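PDB 4L8K: putative peptidase from Parabacteroides merdae, which probably hydrolyses peptide bonds as a serine peptidase of family S41, although its substrates are not known. Local coordinates for residues A[16-21]-A[251-256]; A[25-30]-A[189-194]. All coordinates share one frame; numbering follows the deposited sequence.

Interaction 1: residues A[16-21]-A[251-256]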
loop_
_atom_site.group_PDB
_atom_site.type_symbol
_atom_site.label_atom_id
_atom_site.label_comp_id
_atom_site.label_asym_id
_atom_site.label_seq_id
_atom_site.Cartn_x
_atom_site.Cartn_y
_atom_site.Cartn_z
ATOM N N TRP A 16 -24.025 10.493 5.415
ATOM C CA TRP A 16 -23.328 11.554 6.141
ATOM C C TRP A 16 -22.979 11.091 7.580
ATOM O O TRP A 16 -21.859 11.321 8.046
ATOM C CB TRP A 16 -24.168 12.857 6.173
ATOM C CG TRP A 16 -23.392 13.997 6.773
ATOM C CD1 TRP A 16 -22.503 14.808 6.128
ATOM C CD2 TRP A 16 -23.266 14.301 8.179
ATOM N NE1 TRP A 16 -21.904 15.665 7.027
ATOM C CE2 TRP A 16 -22.355 15.375 8.294
ATOM C CE3 TRP A 16 -23.903 13.829 9.344
ATOM C CZ2 TRP A 16 -22.074 15.993 9.525
ATOM C CZ3 TRP A 16 -23.618 14.437 10.560
ATOM C CH2 TRP A 16 -22.706 15.496 10.647
ATOM N N ARG A 17 -23.948 10.441 8.258
ATOM C CA ARG A 17 -23.842 9.924 9.622
ATOM C C ARG A 17 -22.810 8.786 9.714
ATOM O O ARG A 17 -22.013 8.772 10.657
ATOM C CB ARG A 17 -25.211 9.450 10.123
ATOM C CG ARG A 17 -25.641 10.088 11.448
ATOM C CD ARG A 17 -26.960 9.538 11.954
ATOM N NE ARG A 17 -26.780 8.655 13.110
ATOM C CZ ARG A 17 -26.594 7.341 13.031
ATOM N NH1 ARG A 17 -26.555 6.737 11.846
ATOM N NH2 ARG A 17 -26.431 6.620 14.132
ATOM N N ILE A 18 -22.805 7.855 8.725
ATOM C CA ILE A 18 -21.848 6.740 8.687
ATOM C C ILE A 18 -20.411 7.310 8.637
ATOM O O ILE A 18 -19.545 6.848 9.385
ATOM C CB ILE A 18 -22.137 5.743 7.530
ATOM C CG1 ILE A 18 -23.418 4.929 7.827
ATOM C CG2 ILE A 18 -20.939 4.792 7.302
ATOM C CD1 ILE A 18 -24.044 4.225 6.636
HETATM N N MSE A 19 -20.187 8.337 7.781
HETATM C CA MSE A 19 -18.899 9.001 7.649
HETATM C C MSE A 19 -18.549 9.754 8.915
HETATM O O MSE A 19 -17.450 9.585 9.444
HETATM C CB MSE A 19 -18.920 9.952 6.454
HETATM C CG MSE A 19 -18.769 9.239 5.113
HETATM SE SE MSE A 19 -16.939 8.717 4.817
HETATM C CE MSE A 19 -16.103 10.439 4.522
ATOM N N ASP A 20 -19.503 10.554 9.430
ATOM C CA ASP A 20 -19.335 11.373 10.638
ATOM C C ASP A 20 -18.872 10.560 11.848
ATOM O O ASP A 20 -17.991 11.006 12.584
ATOM C CB ASP A 20 -20.650 12.083 10.979
ATOM C CG ASP A 20 -20.526 13.138 12.053
ATOM O OD1 ASP A 20 -19.733 14.093 11.866
ATOM O OD2 ASP A 20 -21.245 13.034 13.064
ATOM N N GLU A 21 -19.439 9.365 12.032
ATOM C CA GLU A 21 -19.167 8.528 13.188
ATOM C C GLU A 21 -18.037 7.519 13.006
ATOM O O GLU A 21 -17.473 7.095 14.021
ATOM C CB GLU A 21 -20.451 7.782 13.591
ATOM C CG GLU A 21 -21.581 8.744 13.971
ATOM C CD GLU A 21 -22.953 8.176 14.274
ATOM O OE1 GLU A 21 -23.188 6.965 14.051
ATOM O OE2 GLU A 21 -23.813 8.970 14.719
ATOM N N LEU A 251 -7.144 -2.830 6.275
ATOM C CA LEU A 251 -8.210 -3.074 7.249
ATOM C C LEU A 251 -9.395 -2.167 6.885
ATOM O O LEU A 251 -9.488 -1.040 7.377
ATOM C CB LEU A 251 -7.731 -2.831 8.697
ATOM C CG LEU A 251 -6.529 -3.646 9.169
ATOM C CD1 LEU A 251 -5.663 -2.838 10.099
ATOM C CD2 LEU A 251 -6.966 -4.907 9.869
ATOM N N PRO A 252 -10.298 -2.615 5.989
ATOM C CA PRO A 252 -11.414 -1.732 5.588
ATOM C C PRO A 252 -12.645 -1.764 6.498
ATOM O O PRO A 252 -12.934 -2.755 7.181
ATOM C CB PRO A 252 -11.802 -2.266 4.205
ATOM C CG PRO A 252 -11.412 -3.716 4.227
ATOM C CD PRO A 252 -10.314 -3.894 5.237
ATOM N N PHE A 253 -13.372 -0.648 6.478
ATOM C CA PHE A 253 -14.685 -0.457 7.060
ATOM C C PHE A 253 -15.658 -0.476 5.909
ATOM O O PHE A 253 -15.373 0.054 4.834
ATOM C CB PHE A 253 -14.790 0.868 7.859
ATOM C CG PHE A 253 -16.185 1.216 8.341
ATOM C CD1 PHE A 253 -16.662 0.728 9.550
ATOM C CD2 PHE A 253 -17.048 1.966 7.547
ATOM C CE1 PHE A 253 -17.961 1.023 9.980
ATOM C CE2 PHE A 253 -18.356 2.251 7.972
ATOM C CZ PHE A 253 -18.804 1.772 9.183
ATOM N N SER A 254 -16.790 -1.107 6.110
ATOM C CA SER A 254 -17.854 -1.149 5.134
ATOM C C SER A 254 -19.184 -1.150 5.839
ATOM O O SER A 254 -19.323 -1.810 6.870
ATOM C CB SER A 254 -17.724 -2.354 4.224
ATOM O OG SER A 254 -18.265 -1.989 2.963
ATOM N N SER A 255 -20.149 -0.362 5.320
ATOM C CA SER A 255 -21.506 -0.265 5.846
ATOM C C SER A 255 -22.476 -0.104 4.690
ATOM O O SER A 255 -22.133 0.500 3.671
ATOM C CB SER A 255 -21.629 0.915 6.804
ATOM O OG SER A 255 -22.883 0.884 7.466
ATOM N N GLU A 256 -23.679 -0.638 4.847
ATOM C CA GLU A 256 -24.724 -0.505 3.841
ATOM C C GLU A 256 -25.592 0.727 4.111
ATOM O O GLU A 256 -25.788 1.113 5.266
ATOM C CB GLU A 256 -25.604 -1.760 3.830
ATOM C CG GLU A 256 -25.590 -2.500 2.511
ATOM C CD GLU A 256 -26.473 -3.728 2.498
ATOM O OE1 GLU A 256 -27.706 -3.578 2.665
ATOM O OE2 GLU A 256 -25.931 -4.841 2.306
#
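I18 reaches the strand with both arms of its beta-branch: with chi1 at -71°, CG2 stands anti to the backbone N while CG1 stands anti to the carbonyl carbon, and chi2 near 163° extends CD1 onward to the strand. S255 and F253 answer with OG and CG, each anti to its own backbone N. The two arms then do different work. CG2 of I18 comes to the edge of the F253 ring, near its plane, 3.7 Å from CE2 of F253, and also lies 4.0 Å from CB of S255. CD1 of I18 instead rests against polar atoms, 3.6 Å from OG of S255 and 3.8 Å from the carbonyl O of E256, ordinary van der Waals contacts of a methyl with oxygen. Helix 8-22 is here laid against strand 252-256, an outermost strand of a three-stranded antiparallel sheet, with the axes of the two short segments 10.1 Å apart and running nearly antiparallel at 155°. This helix-on-sheet packing is carried on the helix side by I18, the residue of 16-21 that touches the strand. Replacing I18 by an alanine is likely to open a gap between helix and strand, leaving the F253 edge and the S255 side chain without the methyls that meet them. F253 is also stacked on F265 of the neighbouring strand 262-266, and I18 extends its own packing onto V263 of that strand.

Interaction 2: residues A[25-30]-A[189-194]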
loop_
_atom_site.group_PDB
_atom_site.type_symbol
_atom_site.label_atom_id
_atom_site.label_comp_id
_atom_site.label_asym_id
_atom_site.label_seq_id
_atom_site.Cartn_x
_atom_site.Cartn_y
_atom_site.Cartn_z
ATOM N N PHE A 25 -10.097 10.003 9.425
ATOM C CA PHE A 25 -9.067 10.973 9.088
ATOM C C PHE A 25 -9.530 12.402 8.858
ATOM O O PHE A 25 -8.810 13.158 8.202
ATOM C CB PHE A 25 -8.292 10.446 7.857
ATOM C CG PHE A 25 -7.766 9.044 8.099
ATOM C CD1 PHE A 25 -6.700 8.821 8.977
ATOM C CD2 PHE A 25 -8.403 7.941 7.539
ATOM C CE1 PHE A 25 -6.237 7.519 9.231
ATOM C CE2 PHE A 25 -7.970 6.641 7.829
ATOM C CZ PHE A 25 -6.882 6.439 8.661
ATOM N N PHE A 26 -10.627 12.823 9.505
ATOM C CA PHE A 26 -11.151 14.194 9.387
ATOM C C PHE A 26 -10.132 15.284 9.799
ATOM O O PHE A 26 -10.099 16.337 9.165
ATOM C CB PHE A 26 -12.445 14.368 10.203
ATOM C CG PHE A 26 -13.668 13.781 9.547
ATOM C CD1 PHE A 26 -14.040 14.163 8.263
ATOM C CD2 PHE A 26 -14.476 12.878 10.228
ATOM C CE1 PHE A 26 -15.181 13.631 7.664
ATOM C CE2 PHE A 26 -15.626 12.355 9.629
ATOM C CZ PHE A 26 -15.978 12.746 8.358
ATOM N N ALA A 27 -9.274 15.006 10.803
ATOM C CA ALA A 27 -8.240 15.926 11.299
ATOM C C ALA A 27 -7.182 16.276 10.239
ATOM O O ALA A 27 -6.522 17.304 10.379
ATOM C CB ALA A 27 -7.550 15.321 12.521
ATOM N N PHE A 28 -7.047 15.453 9.176
ATOM C CA PHE A 28 -6.066 15.637 8.110
ATOM C C PHE A 28 -6.689 16.169 6.825
ATOM O O PHE A 28 -6.020 16.177 5.799
ATOM C CB PHE A 28 -5.337 14.301 7.833
ATOM C CG PHE A 28 -4.787 13.668 9.095
ATOM C CD1 PHE A 28 -5.570 12.813 9.861
ATOM C CD2 PHE A 28 -3.503 13.958 9.536
ATOM C CE1 PHE A 28 -5.090 12.275 11.051
ATOM C CE2 PHE A 28 -3.019 13.415 10.728
ATOM C CZ PHE A 28 -3.814 12.574 11.475
ATOM N N LYS A 29 -7.936 16.660 6.886
ATOM C CA LYS A 29 -8.662 17.167 5.716
ATOM C C LYS A 29 -9.001 18.661 5.844
ATOM O O LYS A 29 -9.369 19.118 6.925
ATOM C CB LYS A 29 -9.958 16.352 5.482
ATOM C CG LYS A 29 -9.761 14.825 5.416
ATOM C CD LYS A 29 -8.732 14.400 4.350
ATOM C CE LYS A 29 -8.484 12.922 4.311
ATOM N NZ LYS A 29 -7.867 12.514 3.024
ATOM N N ASP A 30 -8.892 19.406 4.732
ATOM C CA ASP A 30 -9.170 20.836 4.667
ATOM C C ASP A 30 -10.656 21.166 4.841
ATOM O O ASP A 30 -10.967 22.316 5.135
ATOM C CB ASP A 30 -8.646 21.482 3.358
ATOM C CG ASP A 30 -8.799 20.702 2.061
ATOM O OD1 ASP A 30 -9.955 20.380 1.691
ATOM O OD2 ASP A 30 -7.781 20.529 1.353
ATOM N N GLY A 189 -17.233 10.757 17.977
ATOM C CA GLY A 189 -16.313 11.891 17.844
ATOM C C GLY A 189 -15.176 11.598 16.869
ATOM O O GLY A 189 -14.622 10.500 16.880
ATOM N N HIS A 190 -14.842 12.568 15.996
ATOM C CA HIS A 190 -13.857 12.448 14.916
ATOM C C HIS A 190 -12.459 12.034 15.397
ATOM O O HIS A 190 -11.702 11.413 14.628
ATOM C CB HIS A 190 -13.757 13.769 14.139
ATOM C CG HIS A 190 -14.997 14.162 13.402
ATOM N ND1 HIS A 190 -15.069 15.358 12.705
ATOM C CD2 HIS A 190 -16.170 13.494 13.250
ATOM C CE1 HIS A 190 -16.264 15.369 12.145
ATOM N NE2 HIS A 190 -16.960 14.270 12.444
ATOM N N ASN A 191 -12.120 12.371 16.656
ATOM C CA ASN A 191 -10.828 12.030 17.259
ATOM C C ASN A 191 -11.002 11.086 18.450
ATOM O O ASN A 191 -10.078 10.937 19.243
ATOM C CB ASN A 191 -10.069 13.304 17.658
ATOM C CG ASN A 191 -9.259 13.874 16.511
ATOM O OD1 ASN A 191 -8.284 13.266 16.032
ATOM N ND2 ASN A 191 -9.650 15.052 16.035
ATOM N N ASP A 192 -12.158 10.403 18.535
ATOM C CA ASP A 192 -12.428 9.475 19.623
ATOM C C ASP A 192 -11.863 8.094 19.302
ATOM O O ASP A 192 -12.588 7.173 18.915
ATOM C CB ASP A 192 -13.922 9.410 19.960
ATOM C CG ASP A 192 -14.150 8.943 21.391
ATOM O OD1 ASP A 192 -13.836 9.719 22.329
ATOM O OD2 ASP A 192 -14.588 7.787 21.576
ATOM N N PHE A 193 -10.543 7.955 19.475
ATOM C CA PHE A 193 -9.846 6.692 19.214
ATOM C C PHE A 193 -9.361 6.076 20.495
ATOM O O PHE A 193 -9.174 6.768 21.497
ATOM C CB PHE A 193 -8.643 6.887 18.253
ATOM C CG PHE A 193 -9.028 7.382 16.883
ATOM C CD1 PHE A 193 -9.490 6.500 15.911
ATOM C CD2 PHE A 193 -8.937 8.730 16.566
ATOM C CE1 PHE A 193 -9.906 6.965 14.665
ATOM C CE2 PHE A 193 -9.337 9.196 15.317
ATOM C CZ PHE A 193 -9.832 8.312 14.379
ATOM N N THR A 194 -9.130 4.765 20.452
ATOM C CA THR A 194 -8.502 4.035 21.543
ATOM C C THR A 194 -7.009 4.406 21.516
ATOM O O THR A 194 -6.532 4.948 20.512
ATOM C CB THR A 194 -8.746 2.524 21.374
ATOM O OG1 THR A 194 -8.104 2.049 20.191
ATOM C CG2 THR A 194 -10.208 2.185 21.317
HETATM O O HOH W 1 -11.999 11.481 11.804
#
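A single ring atom of F26, CD2, sits 3.4 Å above the plane of the H190 imidazole and over its centre, yet the two rings form no regular stack. Their planes are turned 32° from each other and the centroids lie 4.2 Å apart, an oblique meeting in which CD2 of F26 approaches the imidazole face. The imidazole belongs to a type I beta turn, G189 to D192, in the connection between strands 177-182 and 197-201; F26 opens a short 3-10 segment in the loop between helices 8-22 and 33-43. With chi1 at -65°, CG of H190 lies beside its backbone N and anti to its carbonyl carbon, which directs the ring across to F26. CD2 of F26 is then about equally near all five ring atoms, 3.5 Å from both CG and CD2 of H190. The next atom, CE2 of F26, lies 3.7 Å from NE2 of H190. That nitrogen is itself engaged by D20, whose OD1 is its hydrogen-bond partner and probably fixes the rotation of the imidazole against F26. F26 has further aromatic company: Y23 meets it edge-to-face and W33 meets it at a tilt, so the histidine joins a cluster of rings. Farther out, CB of A27 lies 4.1 Å from ND2 of N191, a loose contact at the margin. The backbones are linked through solvent: a water accepts the N-H of F26 at 3.0 Å and donates to the carbonyl O of H190 at 2.8 Å.

Overall arrangement
Neither contact belongs to the centre of the protein: interaction 1 is a surface contact and interaction 2 is partly buried, with F26 the buried one of its touching residues. Interaction 1 joins regular elements, a helix and a strand, through an isoleucine packed on an aromatic edge and on strand oxygens by van der Waals contact; interaction 2 joins two loops through tilted rings and a bridging water. In sequence, 25-30 and 189-194 nest inside the long loop closed by 16-21 and 251-256, and the centres of the two contacts lie about 13 Å apart. The D20–H190 hydrogen bond ties them, and the M19 carbonyl O packs against CE2 of F26. Helix 8-22 thus serves the strand with one flank and the loops with another.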